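Local coordinates for protein transcription elongation factor SPT6 (Candida glabrata, PDB 3GXX) that probably acts as a histone H3-H4 chaperone that maintains chromatin structure during RNA polymerase II elongation, this chain being an SH2 domain from the longer protein, at residues A[59-64]-A[74-79]. The protein carries 2 engineered substitutions. Residues are numbered along the deposited sequence; the frame is centred on the assembly and turned at random.
Sequences VDIQEM and KVLVVE. Engineered in segment 59-64: Met-64 (natural residue Leu).
Gln-62 and Val-77 grip each other through both of their peptide groups: Gln-62 N gives its hydrogen to Val-77 O at 2.9 Å, nearly straight at 169°, and Val-77 N returns a more bent bond to Gln-62 O. Two residues along, Met-64 and Val-75 repeat the exchange; Met-64 N to Val-75 O measures 3.0 Å, and both carbonyls here are met almost end-on. Between these two hydrogen-bonded pairs sits the non-hydrogen-bonded pair Glu-63 and Leu-76. The backbone of this pair turns away from the contact; that of Leu-76 bonds to Tyr-83 of strand 81-83. On the other strand, Ile-61 and Val-59 pair with Leu-45 and Ile-47, so strand 55-65 is the central one of the antiparallel SH2 sheet and strand 74-78 lies between it and strand 81-83. Gln-62 O also takes a CA-H contact from Leu-76 CA at 3.2 Å, a second, weaker partner for the same acceptor.

On one face, Ile-61 CG2, anti to its own nitrogen, lies 3.7 Å from Val-78 CG2 and also reaches Leu-76 CB; Leu-76 and Val-78 are covered in turn by helix 86-98. The opposite face carries the engineered Met-64, a selenomethionine: its extended chain (chi2 -176°) runs back across Val-77 and sets CE 3.8 Å from Val-77 CG2. Gln-62 crosses Val-77 next to this contact, its OE1 3.8 Å from Val-77 CG1. Toward the connection between the two strands, Lys-74 CD lies against Glu-63 CG and OE2, while Glu-63 OE2 and Lys-74 NZ stay 5.3 Å apart. Glu-63 OE1 has a weak hydrogen bond to His-3 NE2, and Lys-74 NZ a long, weak ion pair with Glu-65.

Four main-chain bonds thus set the register, while the side chains add mainly apolar contacts; the one pair of opposite charges can contribute little more than a long-range attraction.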
ATOM      1  N   VAL A  59      -6.659  -1.139  -2.649  1.00 23.59           N
ATOM      2  CA  VAL A  59      -7.165  -0.555  -1.400  1.00 23.72           C
ATOM      3  C   VAL A  59      -6.539   0.799  -1.053  1.00 22.92           C
ATOM      4  O   VAL A  59      -5.338   1.008  -1.208  1.00 22.14           O
ATOM      5  CB  VAL A  59      -7.036  -1.508  -0.179  1.00 24.21           C
ATOM      6  CG1 VAL A  59      -8.124  -1.194   0.858  1.00 24.98           C
ATOM      7  CG2 VAL A  59      -7.188  -2.987  -0.594  1.00 26.95           C
ATOM      8  N   ASP A  60      -7.383   1.701  -0.581  1.00 22.53           N
ATOM      9  CA  ASP A  60      -6.984   3.050  -0.211  1.00 23.16           C
ATOM     10  C   ASP A  60      -6.275   3.001   1.129  1.00 22.67           C
ATOM     11  O   ASP A  60      -6.664   2.249   2.014  1.00 23.00           O
ATOM     12  CB  ASP A  60      -8.207   4.000  -0.142  1.00 22.75           C
ATOM     13  CG  ASP A  60      -8.875   4.224  -1.511  1.00 23.07           C
ATOM     14  OD1 ASP A  60      -8.194   4.139  -2.550  1.00 22.70           O
ATOM     15  OD2 ASP A  60     -10.101   4.493  -1.553  1.00 25.43           O
ATOM     16  N   ILE A  61      -5.216   3.778   1.265  1.00 22.94           N
ATOM     17  CA  ILE A  61      -4.582   3.979   2.572  1.00 23.61           C
ATOM     18  C   ILE A  61      -4.885   5.396   3.025  1.00 24.42           C
ATOM     19  O   ILE A  61      -4.498   6.347   2.339  1.00 24.54           O
ATOM     20  CB  ILE A  61      -3.079   3.725   2.540  1.00 23.66           C
ATOM     21  CG1 ILE A  61      -2.803   2.372   1.874  1.00 22.30           C
ATOM     22  CG2 ILE A  61      -2.499   3.796   3.944  1.00 21.96           C
ATOM     23  CD1 ILE A  61      -1.359   2.129   1.608  1.00 24.65           C
ATOM     24  N   GLN A  62      -5.650   5.500   4.124  1.00 24.49           N
ATOM     25  CA  GLN A  62      -6.092   6.760   4.680  1.00 25.70           C
ATOM     26  C   GLN A  62      -5.023   7.284   5.629  1.00 27.01           C
ATOM     27  O   GLN A  62      -4.424   6.528   6.406  1.00 26.70           O
ATOM     28  CB  GLN A  62      -7.412   6.597   5.447  1.00 24.96           C
ATOM     29  CG  GLN A  62      -8.607   6.098   4.631  1.00 25.20           C
ATOM     30  CD  GLN A  62      -9.874   5.985   5.484  1.00 27.31           C
ATOM     31  OE1 GLN A  62     -10.089   4.986   6.173  1.00 28.06           O
ATOM     32  NE2 GLN A  62     -10.716   7.020   5.446  1.00 27.72           N
ATOM     33  N   GLU A  63      -4.830   8.595   5.584  1.00 28.63           N
ATOM     34  CA  GLU A  63      -3.796   9.247   6.346  1.00 30.31           C
ATOM     35  C   GLU A  63      -4.459  10.258   7.236  1.00 30.95           C
ATOM     36  O   GLU A  63      -5.098  11.197   6.757  1.00 31.13           O
ATOM     37  CB  GLU A  63      -2.776   9.874   5.387  1.00 30.82           C
ATOM     38  CG  GLU A  63      -1.627  10.616   6.031  1.00 33.48           C
ATOM     39  CD  GLU A  63      -0.498  10.945   5.029  1.00 36.39           C
ATOM     40  OE1 GLU A  63       0.269  10.026   4.669  1.00 36.88           O
ATOM     41  OE2 GLU A  63      -0.364  12.130   4.628  1.00 37.12           O
HETATM   42  N   MSE A  64      -4.330  10.034   8.544  1.00 32.38           N
HETATM   43  CA  MSE A  64      -4.940  10.884   9.571  1.00 33.27           C
HETATM   44  C   MSE A  64      -3.900  11.321  10.607  1.00 34.42           C
HETATM   45  O   MSE A  64      -2.838  10.695  10.727  1.00 34.61           O
HETATM   46  CB  MSE A  64      -6.044  10.125  10.293  1.00 33.13           C
HETATM   47  CG  MSE A  64      -7.031   9.446   9.408  1.00 32.74           C
HETATM   48 SE   MSE A  64      -8.309   8.692  10.416  1.00 32.01          SE
HETATM   49  CE  MSE A  64      -9.015   7.707   9.081  1.00 31.93           C
ATOM     50  N   LYS A  74       1.569  11.095  12.178  1.00 27.81           N
ATOM     51  CA  LYS A  74       0.437  10.602  11.389  1.00 28.17           C
ATOM     52  C   LYS A  74       0.171   9.107  11.560  1.00 28.15           C
ATOM     53  O   LYS A  74       1.008   8.368  12.097  1.00 28.74           O
ATOM     54  CB  LYS A  74       0.578  10.981   9.906  1.00 28.06           C
ATOM     55  CG  LYS A  74       0.207  12.436   9.626  1.00 28.29           C
ATOM     56  CD  LYS A  74       0.428  12.824   8.163  1.00 29.68           C
ATOM     57  CE  LYS A  74       1.000  14.242   8.051  1.00 30.46           C
ATOM     58  NZ  LYS A  74       0.227  15.254   8.823  1.00 29.49           N
ATOM     59  N   VAL A  75      -1.002   8.678  11.105  1.00 27.82           N
ATOM     60  CA  VAL A  75      -1.477   7.315  11.305  1.00 27.58           C
ATOM     61  C   VAL A  75      -2.126   6.835  10.005  1.00 27.49           C
ATOM     62  O   VAL A  75      -2.856   7.597   9.350  1.00 27.78           O
ATOM     63  CB  VAL A  75      -2.409   7.214  12.568  1.00 27.88           C
ATOM     64  CG1 VAL A  75      -3.857   7.616  12.277  1.00 28.25           C
ATOM     65  CG2 VAL A  75      -2.343   5.826  13.208  1.00 27.91           C
ATOM     66  N   LEU A  76      -1.790   5.607   9.590  1.00 26.60           N
ATOM     67  CA  LEU A  76      -2.328   5.013   8.373  1.00 25.04           C
ATOM     68  C   LEU A  76      -3.491   4.121   8.727  1.00 24.83           C
ATOM     69  O   LEU A  76      -3.480   3.461   9.783  1.00 24.68           O
ATOM     70  CB  LEU A  76      -1.257   4.228   7.632  1.00 25.11           C
ATOM     71  CG  LEU A  76      -0.089   5.101   7.193  1.00 24.51           C
ATOM     72  CD1 LEU A  76       0.898   4.328   6.303  1.00 20.87           C
ATOM     73  CD2 LEU A  76      -0.637   6.341   6.467  1.00 22.32           C
ATOM     74  N   VAL A  77      -4.521   4.154   7.882  1.00 23.96           N
ATOM     75  CA  VAL A  77      -5.745   3.379   8.135  1.00 24.48           C
ATOM     76  C   VAL A  77      -6.133   2.617   6.865  1.00 25.06           C
ATOM     77  O   VAL A  77      -6.362   3.206   5.796  1.00 25.44           O
ATOM     78  CB  VAL A  77      -6.937   4.235   8.748  1.00 24.39           C
ATOM     79  CG1 VAL A  77      -8.151   3.359   9.066  1.00 23.14           C
ATOM     80  CG2 VAL A  77      -6.503   4.955  10.019  1.00 22.92           C
ATOM     81  N   VAL A  78      -6.137   1.293   6.976  1.00 25.42           N
ATOM     82  CA  VAL A  78      -6.411   0.445   5.835  1.00 26.00           C
ATOM     83  C   VAL A  78      -7.519  -0.500   6.218  1.00 27.03           C
ATOM     84  O   VAL A  78      -7.392  -1.272   7.172  1.00 27.48           O
ATOM     85  CB  VAL A  78      -5.174  -0.331   5.330  1.00 26.00           C
ATOM     86  CG1 VAL A  78      -5.533  -1.123   4.058  1.00 26.02           C
ATOM     87  CG2 VAL A  78      -4.029   0.619   5.039  1.00 24.07           C
ATOM     88  N   GLU A  79      -8.620  -0.400   5.481  1.00 27.67           N
ATOM     89  CA  GLU A  79      -9.847  -1.093   5.821  1.00 28.72           C
ATOM     90  C   GLU A  79     -10.076  -1.098   7.325  1.00 28.50           C
ATOM     91  O   GLU A  79     -10.589  -2.065   7.879  1.00 28.56           O
ATOM     92  CB  GLU A  79      -9.896  -2.510   5.205  1.00 28.88           C
ATOM     93  CG  GLU A  79     -10.424  -2.527   3.755  1.00 30.68           C
ATOM     94  CD  GLU A  79     -11.594  -1.540   3.528  1.00 34.67           C
ATOM     95  OE1 GLU A  79     -12.713  -1.745   4.106  1.00 34.96           O
ATOM     96  OE2 GLU A  79     -11.384  -0.563   2.762  1.00 35.12           O
TER